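Local coordinates for nitrogenase molybdenum-iron protein alpha chain (PDB 4WES) that forms, with the beta chain, the molybdenum-iron component of nitrogenase, which reduces dinitrogen to ammonia at an iron-sulfur-molybdenum cluster, at the interface of chains A and B. Coordinates in Å, arbitrary orientation; residue numbers count along the deposited sequence, not the author numbering. Chains: chain A, Nitrogenase molybdenum-iron protein alpha chain; chain B, Nitrogenase molybdenum-iron protein beta chain.

The interface of chains A and B. Residues chain A 77, 81, 84, 105, 109; chain B 16, 19, 21-23.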
# COMPACT_ATOMS: atom_id res chain seq x y z
N ILE A 77 31.24 2.99 10.55
CA ILE A 77 29.81 3.28 10.73
C ILE A 77 28.96 2.11 11.24
O ILE A 77 27.92 2.39 11.87
CB ILE A 77 29.21 3.84 9.41
CG1 ILE A 77 27.89 4.57 9.67
CG2 ILE A 77 29.04 2.74 8.36
CD1 ILE A 77 28.02 5.76 10.61
N PHE A 81 25.43 1.99 13.23
CA PHE A 81 24.22 1.62 12.50
C PHE A 81 23.53 0.41 13.12
O PHE A 81 22.30 0.38 13.20
CB PHE A 81 24.58 1.31 11.04
CG PHE A 81 23.40 0.93 10.20
CD1 PHE A 81 22.63 1.87 9.55
CD2 PHE A 81 23.05 -0.40 10.06
CE1 PHE A 81 21.54 1.53 8.77
CE2 PHE A 81 21.97 -0.75 9.30
CZ PHE A 81 21.21 0.19 8.65
N TRP A 84 21.03 1.03 15.98
CA TRP A 84 19.95 1.95 15.67
C TRP A 84 18.58 1.27 15.78
O TRP A 84 17.94 0.90 14.78
CB TRP A 84 20.19 2.59 14.30
CG TRP A 84 19.43 3.82 13.98
CD1 TRP A 84 18.57 4.52 14.78
CD2 TRP A 84 19.46 4.52 12.74
NE1 TRP A 84 18.08 5.63 14.12
CE2 TRP A 84 18.59 5.61 12.85
CE3 TRP A 84 20.10 4.28 11.53
CZ2 TRP A 84 18.36 6.48 11.79
CZ3 TRP A 84 19.89 5.16 10.48
CH2 TRP A 84 19.03 6.24 10.62
N VAL A 105 21.24 7.58 16.24
CA VAL A 105 22.57 7.05 16.57
C VAL A 105 23.62 8.06 16.15
O VAL A 105 23.49 8.73 15.11
CB VAL A 105 22.85 5.67 15.95
CG1 VAL A 105 22.04 4.59 16.64
CG2 VAL A 105 22.64 5.64 14.44
N ASP A 109 32.14 7.92 12.57
CA ASP A 109 32.18 7.51 11.17
C ASP A 109 33.63 7.47 10.64
O ASP A 109 33.97 8.09 9.66
CB ASP A 109 31.30 8.45 10.34
CG ASP A 109 31.12 8.07 8.89
OD1 ASP A 109 31.32 6.89 8.50
OD2 ASP A 109 30.71 8.98 8.14
N ARG B 16 28.48 12.11 12.86
CA ARG B 16 27.56 11.47 11.92
C ARG B 16 26.32 11.05 12.71
O ARG B 16 26.44 10.45 13.77
CB ARG B 16 28.27 10.28 11.30
CG ARG B 16 27.45 9.43 10.35
CD ARG B 16 26.95 10.15 9.13
NE ARG B 16 28.06 10.60 8.29
CZ ARG B 16 28.02 11.63 7.47
NH1 ARG B 16 26.95 12.41 7.40
NH2 ARG B 16 29.07 11.93 6.72
N PRO B 19 22.86 7.50 9.85
CA PRO B 19 23.55 7.38 8.56
C PRO B 19 22.70 6.77 7.43
O PRO B 19 21.87 5.90 7.66
CB PRO B 19 24.75 6.52 8.90
CG PRO B 19 24.27 5.63 9.99
CD PRO B 19 23.46 6.59 10.85
N LYS B 21 23.95 4.79 5.12
CA LYS B 21 24.83 3.71 4.68
C LYS B 21 25.06 2.81 5.88
O LYS B 21 24.82 3.22 7.04
CB LYS B 21 26.20 4.24 4.21
CG LYS B 21 26.97 5.01 5.28
CD LYS B 21 28.45 5.14 5.01
CE LYS B 21 29.12 5.96 6.12
NZ LYS B 21 30.59 6.05 5.97
N THR B 22 25.58 1.61 5.62
CA THR B 22 26.24 0.85 6.66
C THR B 22 27.62 0.38 6.12
O THR B 22 28.05 0.89 5.10
CB THR B 22 25.34 -0.27 7.21
OG1 THR B 22 26.00 -0.80 8.36
CG2 THR B 22 25.02 -1.35 6.20
N CYS B 23 28.31 -0.46 6.87
CA CYS B 23 29.69 -0.79 6.50
C CYS B 23 29.80 -1.91 5.48
O CYS B 23 28.89 -2.71 5.25
CB CYS B 23 30.54 -1.10 7.74
SG CYS B 23 29.91 -2.40 8.84
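With CG anti to its backbone N (chi1 -174°), A:Asp109 turns its carboxylate toward B:Lys21 and B:Arg16, while B:Lys21, its CG set between backbone N and carbonyl carbon (chi1 59°), runs extended from there, long enough to meet it tip to tip. The lysine amine NZ donates to A:Asp109 OD1 at 2.8 Å, on the oxygen's syn lone pair, the side of OD2. B:Arg16 arrives differently: its long, flexible chain bends at the second and third torsions and presents the inner guanidinium nitrogen NE, 3.1 Å from A:Asp109 OD2. This hydrogen bond is nearly straight, and OD2 lies in the guanidinium plane, yet the donor stands well above the carboxylate plane, the two planes being turned 70° apart. Both contacts are salt bridges, so the two oxygens are bonded to different cationic side chains, which should favour the ionised aspartate. A carboxylate suits the place because its two oxygens can take two such partners; its short chain leaves CB packed against B:Arg16 CB.

Beside the charged groups lies a mainly apolar patch. A:Ile77, at the start of helix 77-81, is branched and can fill two directions at once: CD1 touches B:Arg16 CG at 3.7 Å and the B:Pro19 ring, while CG2 presses on the backbone between B:Thr22 and B:Cys23, 3.5 Å from B:Thr22 C. B:Cys23 is a ligand of the [8Fe-7S] cluster shared by the alpha and beta chains, and this packing may steady the segment leading to it in the α2β2 tetramer. The compact, rigid B:Pro19 also offers CD to A:Val105 CG2 at 3.8 Å, a small methyl that also lies over one face of the A:Trp84 indole. Broad enough to reach the proline, A:Trp84 brings up the rim of its six-membered ring, its CZ3 3.5 Å from B:Pro19 O. The wide, flat A:Phe81 ring receives the small, branched B:Thr22 on one face in a CH-pi contact, CB sitting 3.9 Å from the ring centroid and displaced toward the rim at CD2.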